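Local coordinates for protein interleukin-20 receptor subunit beta (Homo sapiens, PDB 6DF3) that pairs with IL20RA or IL22RA1 as a shared receptor chain, the first pair sensing interleukins 19, 20 and 24, the second interleukins 20 and 24, at residues Asn76-Arg80 with Trp90-Lys94; Thr105-Met109 with Ser182-Gln186. The protein carries 1 engineered substitution. All coordinates share one frame; numbering follows the deposited sequence.

Interaction 1 (Asn76-Arg80 with Trp90-Lys94); sequences NLRVR and WSILK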
loop_
_atom_site.group_PDB
_atom_site.type_symbol
_atom_site.label_atom_id
_atom_site.label_comp_id
_atom_site.label_asym_id
_atom_site.label_seq_id
_atom_site.Cartn_x
_atom_site.Cartn_y
_atom_site.Cartn_z
ATOM N N ASN C 76 -3.549 -7.530 22.468
ATOM C CA ASN C 76 -4.000 -7.205 23.772
ATOM C C ASN C 76 -4.490 -5.798 23.780
ATOM O O ASN C 76 -3.917 -4.931 23.144
ATOM C CB ASN C 76 -2.847 -7.318 24.788
ATOM C CG ASN C 76 -2.215 -8.692 24.805
ATOM O OD1 ASN C 76 -2.861 -9.678 24.501
ATOM N ND2 ASN C 76 -0.921 -8.739 25.109
ATOM N N LEU C 77 -5.512 -5.573 24.577
ATOM C CA LEU C 77 -6.129 -4.269 24.752
ATOM C C LEU C 77 -6.395 -4.091 26.260
ATOM O O LEU C 77 -6.670 -5.049 26.960
ATOM C CB LEU C 77 -7.412 -4.261 23.972
ATOM C CG LEU C 77 -7.249 -4.181 22.447
ATOM C CD1 LEU C 77 -8.531 -4.671 21.806
ATOM C CD2 LEU C 77 -7.001 -2.731 22.100
ATOM N N ARG C 78 -6.195 -2.879 26.768
ATOM C CA ARG C 78 -6.545 -2.558 28.121
ATOM C C ARG C 78 -7.171 -1.185 28.236
ATOM O O ARG C 78 -6.892 -0.289 27.453
ATOM C CB ARG C 78 -5.329 -2.634 29.009
ATOM C CG ARG C 78 -4.243 -1.648 28.690
ATOM C CD ARG C 78 -3.086 -1.782 29.692
ATOM N NE ARG C 78 -2.172 -0.669 29.582
ATOM C CZ ARG C 78 -1.051 -0.566 30.285
ATOM N NH1 ARG C 78 -0.718 -1.469 31.182
ATOM N NH2 ARG C 78 -0.267 0.463 30.095
ATOM N N VAL C 79 -7.975 -1.001 29.242
ATOM C CA VAL C 79 -8.716 0.249 29.380
ATOM C C VAL C 79 -8.760 0.703 30.824
ATOM O O VAL C 79 -8.759 -0.111 31.734
ATOM C CB VAL C 79 -10.132 0.098 28.846
ATOM C CG1 VAL C 79 -10.901 -0.925 29.670
ATOM C CG2 VAL C 79 -10.877 1.444 28.835
ATOM N N ARG C 80 -8.769 2.003 31.053
ATOM C CA ARG C 80 -8.936 2.479 32.423
ATOM C C ARG C 80 -9.814 3.702 32.446
ATOM O O ARG C 80 -10.061 4.323 31.417
ATOM C CB ARG C 80 -7.583 2.778 33.062
ATOM C CG ARG C 80 -6.902 4.071 32.603
ATOM C CD ARG C 80 -5.589 4.343 33.330
ATOM N NE ARG C 80 -4.856 5.386 32.613
ATOM C CZ ARG C 80 -3.622 5.798 32.905
ATOM N NH1 ARG C 80 -2.953 5.304 33.937
ATOM N NH2 ARG C 80 -3.059 6.735 32.143
ATOM N N TRP C 90 -5.639 -0.649 35.475
ATOM C CA TRP C 90 -5.924 -1.073 34.089
ATOM C C TRP C 90 -6.737 -2.358 34.098
ATOM O O TRP C 90 -6.473 -3.223 34.911
ATOM C CB TRP C 90 -4.646 -1.339 33.302
ATOM C CG TRP C 90 -3.862 -0.127 32.948
ATOM C CD1 TRP C 90 -2.708 0.304 33.553
ATOM C CD2 TRP C 90 -4.164 0.832 31.904
ATOM N NE1 TRP C 90 -2.283 1.448 32.956
ATOM C CE2 TRP C 90 -3.127 1.782 31.916
ATOM C CE3 TRP C 90 -5.195 0.965 30.966
ATOM C CZ2 TRP C 90 -3.101 2.873 31.049
ATOM C CZ3 TRP C 90 -5.169 2.057 30.090
ATOM C CH2 TRP C 90 -4.137 3.016 30.168
ATOM N N SER C 91 -7.686 -2.484 33.173
ATOM C CA SER C 91 -8.405 -3.739 32.949
ATOM C C SER C 91 -7.972 -4.300 31.570
ATOM O O SER C 91 -8.080 -3.576 30.564
ATOM C CB SER C 91 -9.924 -3.536 32.854
ATOM O OG SER C 91 -10.596 -3.460 34.058
ATOM N N ILE C 92 -7.575 -5.569 31.551
ATOM C CA ILE C 92 -7.060 -6.203 30.398
ATOM C C ILE C 92 -8.126 -7.042 29.742
ATOM O O ILE C 92 -8.787 -7.732 30.364
ATOM C CB ILE C 92 -5.794 -6.989 30.748
ATOM C CG1 ILE C 92 -4.808 -5.993 31.357
ATOM C CG2 ILE C 92 -5.129 -7.585 29.518
ATOM C CD1 ILE C 92 -3.519 -6.653 31.764
ATOM N N LEU C 93 -8.294 -6.936 28.438
ATOM C CA LEU C 93 -9.170 -7.868 27.703
ATOM C C LEU C 93 -8.712 -9.333 27.935
ATOM O O LEU C 93 -7.552 -9.619 27.820
ATOM C CB LEU C 93 -9.153 -7.507 26.213
ATOM C CG LEU C 93 -9.962 -8.319 25.250
ATOM C CD1 LEU C 93 -11.398 -7.983 25.472
ATOM C CD2 LEU C 93 -9.533 -8.036 23.807
ATOM N N LYS C 94 -9.640 -10.220 28.252
ATOM C CA LYS C 94 -9.343 -11.569 28.758
ATOM C C LYS C 94 -8.699 -12.396 27.643
ATOM O O LYS C 94 -7.607 -12.911 27.849
ATOM C CB LYS C 94 -10.628 -12.269 29.278
ATOM C CG LYS C 94 -10.365 -13.493 30.167
ATOM C CD LYS C 94 -11.639 -14.223 30.649
ATOM C CE LYS C 94 -12.614 -13.337 31.449
ATOM N NZ LYS C 94 -12.071 -12.707 32.693
HETATM O O HOH W 1 -5.886 -8.511 26.057
#

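Interaction 2 (Thr105-Met109 with Ser182-Gln186); sequences TRPGM and SAFSQ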
loop_
_atom_site.group_PDB
_atom_site.type_symbol
_atom_site.label_atom_id
_atom_site.label_comp_id
_atom_site.label_asym_id
_atom_site.label_seq_id
_atom_site.Cartn_x
_atom_site.Cartn_y
_atom_site.Cartn_z
ATOM N N THR C 105 -20.490 -10.267 7.192
ATOM C CA THR C 105 -21.881 -10.455 6.855
ATOM C C THR C 105 -21.991 -10.659 5.341
ATOM O O THR C 105 -21.046 -10.442 4.535
ATOM C CB THR C 105 -22.738 -9.292 7.422
ATOM O OG1 THR C 105 -22.068 -8.065 7.220
ATOM C CG2 THR C 105 -22.815 -9.349 8.932
ATOM N N ARG C 106 -23.115 -11.205 4.941
ATOM C CA ARG C 106 -23.486 -11.078 3.569
ATOM C C ARG C 106 -23.706 -9.585 3.107
ATOM O O ARG C 106 -24.289 -8.760 3.836
ATOM C CB ARG C 106 -24.650 -11.961 3.283
ATOM C CG ARG C 106 -25.906 -11.606 4.007
ATOM C CD ARG C 106 -26.570 -12.925 4.359
ATOM N NE ARG C 106 -27.950 -12.774 4.702
ATOM C CZ ARG C 106 -28.642 -13.696 5.343
ATOM N NH1 ARG C 106 -28.076 -14.831 5.767
ATOM N NH2 ARG C 106 -29.926 -13.477 5.577
ATOM N N PRO C 107 -23.166 -9.230 1.893
ATOM C CA PRO C 107 -23.228 -7.829 1.484
ATOM C C PRO C 107 -24.625 -7.428 1.079
ATOM O O PRO C 107 -25.323 -8.221 0.426
ATOM C CB PRO C 107 -22.247 -7.764 0.268
ATOM C CG PRO C 107 -22.284 -9.164 -0.322
ATOM C CD PRO C 107 -22.426 -10.060 0.911
ATOM N N GLY C 108 -25.010 -6.196 1.424
ATOM C CA GLY C 108 -26.212 -5.556 0.863
ATOM C C GLY C 108 -25.960 -5.191 -0.603
ATOM O O GLY C 108 -24.800 -5.155 -1.071
ATOM N N MET C 109 -27.023 -4.921 -1.344
ATOM C CA MET C 109 -26.991 -5.159 -2.787
ATOM C C MET C 109 -28.281 -4.726 -3.379
ATOM O O MET C 109 -29.312 -5.141 -2.910
ATOM C CB MET C 109 -26.831 -6.663 -3.082
ATOM C CG MET C 109 -26.948 -7.037 -4.546
ATOM S SD MET C 109 -27.718 -8.639 -4.886
ATOM C CE MET C 109 -26.288 -9.693 -4.683
ATOM N N SER C 182 -17.158 -13.954 2.918
ATOM C CA SER C 182 -18.515 -14.074 3.478
ATOM C C SER C 182 -19.401 -15.135 2.767
ATOM O O SER C 182 -19.076 -15.653 1.698
ATOM C CB SER C 182 -19.273 -12.736 3.436
ATOM O OG SER C 182 -19.857 -12.451 2.172
ATOM N N ALA C 183 -20.540 -15.424 3.386
ATOM C CA ALA C 183 -21.630 -16.177 2.757
ATOM C C ALA C 183 -22.135 -15.347 1.583
ATOM O O ALA C 183 -21.957 -14.127 1.574
ATOM C CB ALA C 183 -22.783 -16.408 3.761
ATOM N N PHE C 184 -22.788 -15.993 0.619
ATOM C CA PHE C 184 -23.497 -15.263 -0.439
ATOM C C PHE C 184 -24.711 -14.534 0.127
ATOM O O PHE C 184 -25.284 -14.961 1.120
ATOM C CB PHE C 184 -23.904 -16.198 -1.583
ATOM C CG PHE C 184 -22.760 -16.539 -2.488
ATOM C CD1 PHE C 184 -22.433 -15.697 -3.577
ATOM C CD2 PHE C 184 -21.959 -17.649 -2.236
ATOM C CE1 PHE C 184 -21.361 -15.985 -4.412
ATOM C CE2 PHE C 184 -20.877 -17.941 -3.081
ATOM C CZ PHE C 184 -20.586 -17.114 -4.176
ATOM N N SER C 185 -25.080 -13.413 -0.484
ATOM C CA SER C 185 -26.339 -12.737 -0.162
ATOM C C SER C 185 -27.518 -13.535 -0.757
ATOM O O SER C 185 -27.307 -14.491 -1.531
ATOM C CB SER C 185 -26.362 -11.331 -0.755
ATOM O OG SER C 185 -26.363 -11.412 -2.188
ATOM N N GLN C 186 -28.739 -13.105 -0.445
ATOM C CA GLN C 186 -29.928 -13.672 -1.087
ATOM C C GLN C 186 -29.838 -13.505 -2.622
ATOM O O GLN C 186 -29.452 -12.437 -3.108
ATOM C CB GLN C 186 -31.200 -12.972 -0.575
ATOM C CG GLN C 186 -31.780 -13.549 0.719
ATOM C CD GLN C 186 -32.991 -14.460 0.497
ATOM O OE1 GLN C 186 -33.549 -14.538 -0.610
ATOM N NE2 GLN C 186 -33.410 -15.143 1.563
#

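Interaction 1 (Asn76-Arg80 with Trp90-Lys94)
W90 is sandwiched between R78 and R80 beside an antiparallel strand pair, where strand 74-83 meets strand 86-98 in the hairpin of the first fibronectin type III domain. The guanidinium of R78 lies almost flat on the indole, its plane turned by 5° and its centre 3.5 Å from that of the ring. This is a cation-pi stack centred on the five-membered ring, with R78 NE 3.4 Å from W90 CD2. R80 covers the opposite face with its aliphatic chain and the start of its guanidinium: R80 CD stands 3.6 Å from the centroid of the six-membered ring as a CH-pi contact, and NE lies over W90 CZ2. In both arginines CG sits between the backbone N and the carbonyl carbon (chi1 64° in R78), and from there the chains run extended to NE alongside the indole. R78 NH2 also forms a salt bridge to E35 and its guanidinium makes a second cation-pi contact with W49, which should restrict its rotation.

The backbones supply the frame. V79 and S91 form a hydrogen-bonded pair, V79 N to S91 O at 2.9 Å and S91 N to V79 O at 3.0 Å; R78 and I92 form the adjoining non-hydrogen-bonded pair. Farther along, L93 N gives L77 O a nearly straight bond (170°), and a water accepts weakly from L77 N while donating to L93 O. On the face that carries V79 and S91, L77 CD1 meets L93 CD2 at 4.0 Å, both leucines packing on V9, while S91 OG bonds to P4 O. W90 and S91 end a T-S-A-W-S run, a degenerate WSXWS, and the layering of arginines with this tryptophan resembles the arginine-tryptophan ladder of WSXWS-type cytokine receptor domains.

Interaction 2 (Thr105-Met109 with Ser182-Gln186)
S185, R106 and S182 carry much of the contact, the serines pressing their CB atoms against carbonyl oxygens of the segment 105-109. S182 CB lies 3.1 Å from T105 O, a close approach, and S185 CB lies 3.5 Å from P107 O. Between them the P107 ring turns its CD toward S182 OG, 3.7 Å away. R106 fits against the backbone: its CB is 3.8 Å from F184 O and almost as near to A183 O, and its bent chain brings CD past F184 O as well. M109 closes the far end. Its CG is anti to the backbone N (chi1 173°), and bends at chi2 and chi3 bring the terminal methyl to S185, with M109 CE 3.0 Å from S185 OG, a tight approach. No hydrogen bond links the two segments, so they meet by close packing of apolar groups against backbone oxygens and serine side chains.

The second shell explains why the serines sit as they do. S182 OG gives its proton to A183 O at 2.8 Å and accepts from the amide N of T173; S185 OG is hydrogen-bonded to the amide N of A171. The backbone bonds of S182 with T173 and of S185 with A171 tie the same two residues to strand 167-175, whose A171 also touches P107 and M109. F184 points away from the segment 105-109 and makes a cation-pi contact with K170. Throughout 182-186 the backbone keeps near polyproline II angles. An S-A-F-S run in that conformation, with both serine hydroxyls bonded to amides of the neighbouring strand and the intervening aromatic facing a cationic side chain, is consistent with a WSXWS-like motif of the membrane-proximal fibronectin type III domain, here packed against the incoming interdomain linker.

The two contacts lie in successive fibronectin type III domains of the receptor ectodomain, in series along the chain and on opposite sides of its centre. Their centres are about 33 Å apart and their nearest atoms about 20 Å apart. Each uses the last strand of its domain, 86-98 in interaction 1 and 180-189 in interaction 2, each carrying a run resembling a degenerate WSXWS (T87 to S91, and S182 to S185). Interaction 1 pairs it with its hairpin partner; interaction 2 packs it against the segment entering the second domain. A hydrogen bond from N13 ND2 to T105 OG1 joins interaction 2 back to the first domain. No other protein chain of the assembly reaches either contact.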